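Local structure of NANS (YJHS), A 9-O-acetyl N-acetylneuraminic acid esterase (Escherichia coli O157:H7 EDL933, 3PT5) at residues T25-S30 with I126-G132; L167-R172 with F214-L218; E192-M196 with T238-W242. The protein probably removes the 9-O-acetyl group from 9-O-acetyl-N-acetylneuraminate, allowing E. coli to grow on this host sialic acid. All coordinates share one frame. Residue numbers count along the deposited sequence, not the author numbering.

Contact 1. Residues T25-S30 with I126-G132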
loop_
_atom_site.group_PDB
_atom_site.type_symbol
_atom_site.label_atom_id
_atom_site.label_comp_id
_atom_site.label_asym_id
_atom_site.label_seq_id
_atom_site.Cartn_x
_atom_site.Cartn_y
_atom_site.Cartn_z
ATOM N N THR A 25 1.305 0.191 8.711
ATOM C CA THR A 25 0.182 -0.411 7.987
ATOM C C THR A 25 0.035 0.293 6.640
ATOM O O THR A 25 0.182 1.479 6.556
ATOM C CB THR A 25 -1.111 -0.281 8.797
ATOM O OG1 THR A 25 -0.971 -1.083 9.980
ATOM C CG2 THR A 25 -2.322 -0.792 8.013
ATOM N N VAL A 26 -0.264 -0.474 5.592
ATOM C CA VAL A 26 -0.422 0.066 4.245
ATOM C C VAL A 26 -1.788 -0.375 3.791
ATOM O O VAL A 26 -2.090 -1.571 3.841
ATOM C CB VAL A 26 0.690 -0.427 3.280
ATOM C CG1 VAL A 26 0.492 0.188 1.897
ATOM C CG2 VAL A 26 2.047 -0.008 3.835
ATOM N N ALA A 27 -2.643 0.579 3.414
ATOM C CA ALA A 27 -4.031 0.221 3.111
ATOM C C ALA A 27 -4.625 1.135 2.040
ATOM O O ALA A 27 -4.059 2.202 1.698
ATOM C CB ALA A 27 -4.861 0.284 4.400
ATOM N N GLY A 28 -5.767 0.709 1.485
ATOM C CA GLY A 28 -6.442 1.445 0.467
ATOM C C GLY A 28 -6.782 0.629 -0.749
ATOM O O GLY A 28 -7.033 -0.570 -0.630
ATOM N N GLN A 29 -6.729 1.276 -1.922
ATOM C CA GLN A 29 -7.036 0.579 -3.172
ATOM C C GLN A 29 -5.798 0.434 -4.063
ATOM O O GLN A 29 -4.692 0.397 -3.539
ATOM C CB GLN A 29 -8.302 1.124 -3.845
ATOM C CG GLN A 29 -8.276 2.547 -4.358
ATOM C CD GLN A 29 -9.693 3.020 -4.668
ATOM O OE1 GLN A 29 -10.237 3.840 -3.949
ATOM N NE2 GLN A 29 -10.314 2.442 -5.689
ATOM N N SER A 30 -5.980 0.329 -5.374
ATOM C CA SER A 30 -4.892 -0.082 -6.256
ATOM C C SER A 30 -3.587 0.679 -6.118
ATOM O O SER A 30 -2.521 0.075 -6.197
ATOM C CB SER A 30 -5.326 -0.082 -7.726
ATOM O OG SER A 30 -5.640 1.222 -8.149
ATOM N N ILE A 126 5.732 -4.401 7.727
ATOM C CA ILE A 126 4.619 -3.802 6.986
ATOM C C ILE A 126 3.368 -4.675 7.163
ATOM O O ILE A 126 3.464 -5.903 7.167
ATOM C CB ILE A 126 4.985 -3.698 5.474
ATOM C CG1 ILE A 126 6.172 -2.732 5.263
ATOM C CG2 ILE A 126 3.789 -3.321 4.602
ATOM C CD1 ILE A 126 6.121 -1.409 5.967
ATOM N N VAL A 127 2.221 -4.022 7.333
ATOM C CA VAL A 127 0.928 -4.690 7.455
ATOM C C VAL A 127 0.080 -4.349 6.186
ATOM O O VAL A 127 -0.574 -3.327 6.139
ATOM C CB VAL A 127 0.179 -4.300 8.778
ATOM C CG1 VAL A 127 -1.135 -5.089 8.933
ATOM C CG2 VAL A 127 1.086 -4.525 10.001
ATOM N N PRO A 128 0.154 -5.218 5.145
ATOM C CA PRO A 128 -0.507 -4.895 3.882
ATOM C C PRO A 128 -1.987 -5.259 3.925
ATOM O O PRO A 128 -2.345 -6.439 4.099
ATOM C CB PRO A 128 0.310 -5.688 2.833
ATOM C CG PRO A 128 0.964 -6.775 3.595
ATOM C CD PRO A 128 0.971 -6.441 5.056
ATOM N N CYS A 129 -2.817 -4.223 3.766
ATOM C CA CYS A 129 -4.280 -4.348 3.795
ATOM C C CYS A 129 -4.970 -3.612 2.656
ATOM O O CYS A 129 -5.926 -2.897 2.902
ATOM C CB CYS A 129 -4.826 -3.859 5.146
ATOM S SG CYS A 129 -4.095 -4.670 6.575
ATOM N N CYS A 130 -4.463 -3.776 1.428
ATOM C CA CYS A 130 -5.032 -3.076 0.277
ATOM C C CYS A 130 -5.882 -3.989 -0.576
ATOM O O CYS A 130 -5.693 -5.209 -0.591
ATOM C CB CYS A 130 -3.916 -2.511 -0.590
ATOM S SG CYS A 130 -2.688 -1.529 0.279
ATOM N N ARG A 131 -6.803 -3.388 -1.324
ATOM C CA ARG A 131 -7.670 -4.149 -2.205
ATOM C C ARG A 131 -7.953 -3.273 -3.429
ATOM O O ARG A 131 -8.546 -2.214 -3.310
ATOM C CB ARG A 131 -8.967 -4.543 -1.446
ATOM C CG ARG A 131 -10.084 -5.125 -2.336
ATOM C CD ARG A 131 -9.541 -6.333 -3.018
ATOM N NE ARG A 131 -10.537 -7.252 -3.560
ATOM C CZ ARG A 131 -10.887 -7.324 -4.837
ATOM N NH1 ARG A 131 -10.344 -6.516 -5.740
ATOM N NH2 ARG A 131 -11.777 -8.241 -5.213
ATOM N N GLY A 132 -7.510 -3.707 -4.602
ATOM C CA GLY A 132 -7.830 -2.970 -5.834
ATOM C C GLY A 132 -9.328 -2.889 -6.000
ATOM O O GLY A 132 -10.052 -3.837 -5.663
#
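The Val26 side chain overlaps those of Ile126 and Cys130 on one face of the sheet: CG2 is 3.8 Å from Ile126 CG2, and CG1 is 4.0 Å from Cys130 SG. The backbones beneath run parallel, their axes 4.3 Å apart at 4°. Val26 N donates to Val127 O (2.9 Å, 176°), and Cys129 N donates to Val26 O (2.8 Å, 160°), the alternation expected of a parallel pair. On the other face of the sheet, Thr25 OG1 comes within 3.6 Å of Val127 CB and is hydrogen-bonded to Thr171 of helix 162-176, which covers that face. These are neighbouring central strands of the SGNH hydrolase sheet, and Gly28-Gln29-Ser30 matches the family block that carries the serine nucleophile, the role Ser30 probably has beside His312. Further along, Arg131 N donates to Gly28 O (2.9 Å, 163°), and Gln29 CA lies 3.2 Å from Arg131 O in a CA-H...O contact. Gly28, at phi/psi 129/-145, adopts a conformation in which a CB would strike the preceding carbonyl.

Contact 2. Residues L167-R172 with F214-L218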
loop_
_atom_site.group_PDB
_atom_site.type_symbol
_atom_site.label_atom_id
_atom_site.label_comp_id
_atom_site.label_asym_id
_atom_site.label_seq_id
_atom_site.Cartn_x
_atom_site.Cartn_y
_atom_site.Cartn_z
ATOM N N LEU A 167 -8.027 -4.641 8.387
ATOM C CA LEU A 167 -7.151 -3.527 8.732
ATOM C C LEU A 167 -6.851 -3.455 10.236
ATOM O O LEU A 167 -5.689 -3.364 10.640
ATOM C CB LEU A 167 -7.783 -2.223 8.251
ATOM C CG LEU A 167 -7.117 -0.901 8.600
ATOM C CD1 LEU A 167 -5.794 -0.773 7.877
ATOM C CD2 LEU A 167 -8.045 0.229 8.245
ATOM N N VAL A 168 -7.905 -3.498 11.048
ATOM C CA VAL A 168 -7.776 -3.418 12.515
ATOM C C VAL A 168 -7.144 -4.686 13.090
ATOM O O VAL A 168 -6.187 -4.617 13.870
ATOM C CB VAL A 168 -9.144 -3.076 13.177
ATOM C CG1 VAL A 168 -9.164 -3.427 14.690
ATOM C CG2 VAL A 168 -9.435 -1.622 13.007
ATOM N N SER A 169 -7.641 -5.839 12.651
ATOM C CA SER A 169 -7.188 -7.122 13.156
ATOM C C SER A 169 -5.720 -7.394 12.852
ATOM O O SER A 169 -4.979 -7.855 13.743
ATOM C CB SER A 169 -8.106 -8.243 12.655
ATOM O OG SER A 169 -7.349 -9.325 12.143
ATOM N N ARG A 170 -5.277 -7.065 11.635
ATOM C CA ARG A 170 -3.876 -7.252 11.259
ATOM C C ARG A 170 -2.939 -6.246 11.936
ATOM O O ARG A 170 -1.837 -6.601 12.303
ATOM C CB ARG A 170 -3.707 -7.198 9.740
ATOM C CG ARG A 170 -4.106 -8.477 9.112
ATOM C CD ARG A 170 -4.322 -8.355 7.652
ATOM N NE ARG A 170 -3.148 -8.188 6.801
ATOM C CZ ARG A 170 -2.265 -9.128 6.491
ATOM N NH1 ARG A 170 -2.251 -10.319 7.107
ATOM N NH2 ARG A 170 -1.345 -8.852 5.599
ATOM N N THR A 171 -3.383 -5.000 12.082
ATOM C CA THR A 171 -2.574 -4.003 12.788
ATOM C C THR A 171 -2.384 -4.404 14.249
ATOM O O THR A 171 -1.261 -4.332 14.786
ATOM C CB THR A 171 -3.189 -2.599 12.673
ATOM O OG1 THR A 171 -3.215 -2.233 11.293
ATOM C CG2 THR A 171 -2.361 -1.550 13.445
ATOM N N ARG A 172 -3.474 -4.856 14.874
ATOM C CA ARG A 172 -3.404 -5.302 16.270
ATOM C C ARG A 172 -2.467 -6.486 16.382
ATOM O O ARG A 172 -1.655 -6.524 17.290
ATOM C CB ARG A 172 -4.773 -5.742 16.758
ATOM C CG ARG A 172 -5.668 -4.654 17.222
ATOM C CD ARG A 172 -7.017 -5.280 17.562
ATOM N NE ARG A 172 -7.890 -4.355 18.273
ATOM C CZ ARG A 172 -9.220 -4.381 18.227
ATOM N NH1 ARG A 172 -9.856 -5.291 17.492
ATOM N NH2 ARG A 172 -9.914 -3.489 18.930
ATOM N N PHE A 214 -10.946 3.211 13.872
ATOM C CA PHE A 214 -9.616 2.631 13.931
ATOM C C PHE A 214 -8.896 3.075 15.224
ATOM O O PHE A 214 -8.305 2.259 15.940
ATOM C CB PHE A 214 -8.822 3.040 12.668
ATOM C CG PHE A 214 -7.421 2.458 12.598
ATOM C CD1 PHE A 214 -7.202 1.193 12.061
ATOM C CD2 PHE A 214 -6.305 3.211 13.020
ATOM C CE1 PHE A 214 -5.904 0.649 11.964
ATOM C CE2 PHE A 214 -5.002 2.686 12.935
ATOM C CZ PHE A 214 -4.787 1.403 12.399
ATOM N N ARG A 215 -8.946 4.368 15.505
ATOM C CA ARG A 215 -8.262 4.942 16.669
ATOM C C ARG A 215 -8.862 4.453 17.989
ATOM O O ARG A 215 -8.111 4.132 18.915
ATOM C CB ARG A 215 -8.229 6.466 16.568
ATOM C CG ARG A 215 -7.317 6.919 15.441
ATOM C CD ARG A 215 -7.357 8.423 15.184
ATOM N NE ARG A 215 -6.286 8.777 14.251
ATOM C CZ ARG A 215 -6.051 9.985 13.724
ATOM N NH1 ARG A 215 -6.798 11.049 14.014
ATOM N NH2 ARG A 215 -5.019 10.123 12.883
ATOM N N ARG A 216 -10.192 4.340 18.044
ATOM C CA ARG A 216 -10.862 3.768 19.211
ATOM C C ARG A 216 -10.388 2.328 19.401
ATOM O O ARG A 216 -9.974 1.947 20.501
ATOM C CB ARG A 216 -12.396 3.820 19.076
ATOM C CG ARG A 216 -12.985 5.236 19.181
ATOM C CD ARG A 216 -14.507 5.232 19.337
ATOM N NE ARG A 216 -15.194 4.747 18.135
ATOM C CZ ARG A 216 -15.577 5.512 17.113
ATOM N NH1 ARG A 216 -15.355 6.820 17.124
ATOM N NH2 ARG A 216 -16.197 4.961 16.079
ATOM N N ASP A 217 -10.379 1.554 18.311
ATOM C CA ASP A 217 -10.044 0.130 18.360
ATOM C C ASP A 217 -8.572 -0.204 18.670
ATOM O O ASP A 217 -8.268 -1.326 19.099
ATOM C CB ASP A 217 -10.488 -0.573 17.063
ATOM C CG ASP A 217 -12.004 -0.706 16.948
ATOM O OD1 ASP A 217 -12.712 -0.533 17.959
ATOM O OD2 ASP A 217 -12.500 -0.986 15.843
ATOM N N LEU A 218 -7.670 0.757 18.468
ATOM C CA LEU A 218 -6.239 0.546 18.687
ATOM C C LEU A 218 -5.723 1.264 19.936
ATOM O O LEU A 218 -4.616 0.984 20.401
ATOM C CB LEU A 218 -5.428 0.995 17.456
ATOM C CG LEU A 218 -5.269 0.004 16.299
ATOM C CD1 LEU A 218 -4.484 -1.206 16.774
ATOM C CD2 LEU A 218 -6.614 -0.426 15.703
#
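The Phe214 ring fills the apolar centre, approached by three side chains of the facing helix: Val168 CG2 at 3.7 Å from CD1, Leu167 CG at 3.9 Å from CE1, and Thr171 CG2 at 4.0 Å from CZ. This is helix-helix packing within one outer layer of the alpha/beta/alpha fold: helices 162-176 and 203-218 share a face of the central sheet, where Thr171 and Phe214 both touch Phe183 of strand 182-189. The short axes pass at 10.4 Å and cross at -36°. One turn beyond Phe214, Leu218 continues the apolar seam, its CD1 4.0 Å from Thr171 CG2 and 3.7 Å from Arg172 CG, with its CD2 4.1 Å from Val168 CG1. Asp217 adds its CB, 3.9 Å from Val168 CG1, while its carboxylate bonds to Tyr164 and stays beyond salt-bridge range of Arg172. At the polar edge Arg172 instead reaches backbone: NH2 donates to Asp217 O at 2.7 Å, and NE makes a weak bond to the same oxygen at 3.2 Å.

Contact 3. Residues E192-M196 with T238-W242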
loop_
_atom_site.group_PDB
_atom_site.type_symbol
_atom_site.label_atom_id
_atom_site.label_comp_id
_atom_site.label_asym_id
_atom_site.label_seq_id
_atom_site.Cartn_x
_atom_site.Cartn_y
_atom_site.Cartn_z
ATOM N N GLU A 192 -10.016 6.664 -5.518
ATOM C CA GLU A 192 -10.222 6.651 -6.981
ATOM C C GLU A 192 -11.630 6.207 -7.376
ATOM O O GLU A 192 -12.287 6.879 -8.160
ATOM C CB GLU A 192 -9.243 5.687 -7.629
ATOM C CG GLU A 192 -7.807 6.225 -7.758
ATOM C CD GLU A 192 -6.926 5.952 -6.547
ATOM O OE1 GLU A 192 -7.402 5.440 -5.516
ATOM O OE2 GLU A 192 -5.696 6.283 -6.634
ATOM N N PHE A 193 -12.066 5.051 -6.885
ATOM C CA PHE A 193 -13.393 4.546 -7.336
ATOM C C PHE A 193 -14.522 5.411 -6.816
ATOM O O PHE A 193 -15.548 5.596 -7.496
ATOM C CB PHE A 193 -13.600 3.079 -6.970
ATOM C CG PHE A 193 -13.067 2.130 -8.001
ATOM C CD1 PHE A 193 -11.963 2.473 -8.785
ATOM C CD2 PHE A 193 -13.671 0.894 -8.201
ATOM C CE1 PHE A 193 -11.477 1.607 -9.738
ATOM C CE2 PHE A 193 -13.187 0.027 -9.169
ATOM C CZ PHE A 193 -12.104 0.376 -9.934
ATOM N N ASP A 194 -14.337 5.961 -5.633
ATOM C CA ASP A 194 -15.356 6.871 -5.072
ATOM C C ASP A 194 -15.507 8.167 -5.881
ATOM O O ASP A 194 -16.576 8.775 -5.872
ATOM C CB ASP A 194 -15.101 7.153 -3.589
ATOM C CG ASP A 194 -15.436 5.955 -2.706
ATOM O OD1 ASP A 194 -16.585 5.444 -2.780
ATOM O OD2 ASP A 194 -14.572 5.520 -1.923
ATOM N N LEU A 195 -14.461 8.571 -6.594
ATOM C CA LEU A 195 -14.539 9.739 -7.471
ATOM C C LEU A 195 -15.591 9.594 -8.552
ATOM O O LEU A 195 -16.095 10.586 -9.076
ATOM C CB LEU A 195 -13.216 9.984 -8.180
ATOM C CG LEU A 195 -11.989 10.304 -7.351
ATOM C CD1 LEU A 195 -10.753 10.270 -8.259
ATOM C CD2 LEU A 195 -12.145 11.653 -6.723
ATOM N N MET A 196 -15.885 8.352 -8.923
ATOM C CA MET A 196 -16.756 8.057 -10.056
ATOM C C MET A 196 -18.225 7.984 -9.706
ATOM O O MET A 196 -19.063 8.038 -10.603
ATOM C CB MET A 196 -16.343 6.725 -10.689
ATOM C CG MET A 196 -14.975 6.781 -11.301
ATOM S SD MET A 196 -14.650 5.306 -12.269
ATOM C CE MET A 196 -14.062 4.212 -11.036
ATOM N N THR A 238 -3.312 10.748 -5.938
ATOM C CA THR A 238 -3.606 9.791 -7.004
ATOM C C THR A 238 -2.973 10.291 -8.312
ATOM O O THR A 238 -2.268 11.312 -8.311
ATOM C CB THR A 238 -5.122 9.554 -7.135
ATOM O OG1 THR A 238 -5.368 8.498 -8.084
ATOM C CG2 THR A 238 -5.851 10.804 -7.540
ATOM N N THR A 239 -3.173 9.543 -9.406
ATOM C CA THR A 239 -2.545 9.890 -10.686
ATOM C C THR A 239 -3.272 11.001 -11.424
ATOM O O THR A 239 -4.427 11.319 -11.116
ATOM C CB THR A 239 -2.464 8.696 -11.660
ATOM O OG1 THR A 239 -3.738 8.511 -12.294
ATOM C CG2 THR A 239 -2.046 7.443 -10.935
ATOM N N TRP A 240 -2.612 11.512 -12.456
ATOM C CA TRP A 240 -3.153 12.618 -13.219
ATOM C C TRP A 240 -4.448 12.256 -13.904
ATOM O O TRP A 240 -5.287 13.125 -14.120
ATOM C CB TRP A 240 -2.142 13.104 -14.257
ATOM C CG TRP A 240 -1.726 12.120 -15.322
ATOM C CD1 TRP A 240 -0.570 11.362 -15.334
ATOM C CD2 TRP A 240 -2.389 11.860 -16.567
ATOM N NE1 TRP A 240 -0.500 10.628 -16.510
ATOM C CE2 TRP A 240 -1.596 10.922 -17.278
ATOM C CE3 TRP A 240 -3.583 12.326 -17.156
ATOM C CZ2 TRP A 240 -1.972 10.423 -18.534
ATOM C CZ3 TRP A 240 -3.951 11.823 -18.414
ATOM C CH2 TRP A 240 -3.148 10.879 -19.076
ATOM N N TYR A 241 -4.608 10.974 -14.243
ATOM C CA TYR A 241 -5.858 10.499 -14.887
ATOM C C TYR A 241 -7.084 10.855 -14.028
ATOM O O TYR A 241 -8.100 11.440 -14.522
ATOM C CB TYR A 241 -5.805 8.980 -15.146
ATOM C CG TYR A 241 -7.189 8.465 -15.498
ATOM C CD1 TYR A 241 -7.706 8.656 -16.778
ATOM C CD2 TYR A 241 -7.996 7.870 -14.542
ATOM C CE1 TYR A 241 -8.989 8.231 -17.110
ATOM C CE2 TYR A 241 -9.295 7.444 -14.851
ATOM C CZ TYR A 241 -9.773 7.643 -16.140
ATOM O OH TYR A 241 -11.032 7.237 -16.464
ATOM N N TRP A 242 -7.003 10.505 -12.744
ATOM C CA TRP A 242 -8.131 10.657 -11.821
ATOM C C TRP A 242 -8.400 12.138 -11.515
ATOM O O TRP A 242 -9.538 12.599 -11.529
ATOM C CB TRP A 242 -7.804 9.885 -10.540
ATOM C CG TRP A 242 -7.727 8.409 -10.777
ATOM C CD1 TRP A 242 -6.579 7.638 -10.882
ATOM C CD2 TRP A 242 -8.827 7.525 -11.017
ATOM N NE1 TRP A 242 -6.913 6.333 -11.105
ATOM C CE2 TRP A 242 -8.277 6.220 -11.212
ATOM C CE3 TRP A 242 -10.219 7.697 -11.067
ATOM C CZ2 TRP A 242 -9.075 5.092 -11.449
ATOM C CZ3 TRP A 242 -11.028 6.564 -11.306
ATOM C CH2 TRP A 242 -10.441 5.275 -11.499
#
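The contact borders what is probably the active-site region, as in SGNH hydrolases, where loops leave the C-terminal ends of the parallel strands. Glu192 follows Gln190 and Gly191 in the loop after strand 182-189. Facing it is the start of helix 240-245, which follows strand 233-236. Thr238 OG1 donates a 2.7 Å hydrogen bond to Glu192 OE2, and this oxygen also accepts from Asn31, next to the likely nucleophile Ser30. Below the carboxylate, Glu192 CG sits over the face of the Trp242 indole, 3.4 Å from the centroid of the five-membered ring and only 7° off its normal, a clear CH-pi contact. Trp242 buries the largest area of any residue here, 111 Å². Leu195 CD1 packs 3.7 Å from Trp242 CB. At the outer end of the indole, Met196 CE is 3.8 Å from Trp242 CH2, and Met196 SD lies 5.2 Å from the six-membered ring centroid, 84° off the normal, making an edge-on Met-aromatic contact. Trp242 NE1 itself is bonded to Ser311 O. Thr239 holds the N-cap position, where its OG1 weakly accepts from Tyr241 N (3.3 Å) and also bonds to Ser310 O. With OE2 shared by two donors and CG seated on the indole, Glu192 is held at both points, consistent with a defined carboxylate orientation near the probable catalytic serine.

How the contacts relate
Contact 1 sits nearly at the centre of the chain, and the other two flank it. Its centre is about 14 Å from that of contact 2 and about 17 Å from that of contact 3. The centres of the two flanking contacts are about 26 Å apart, and their nearest atoms about 13 Å. Contact 2 meets the strands through a probable hydrogen bond of Thr171 OG1 with Thr25 OG1 (2.8 Å) and another from Arg170 NH2 to Pro128 O (3.0 Å). Contact 3 meets the opposite end of segment 25-30, with Gln29 CG 3.2 Å from Glu192 OE1. Glu192 OE2 lies 5.3 Å from Ser30 OG, so contacts 1 and 3 border the probable catalytic site near His312, whereas contact 2 packs away from it.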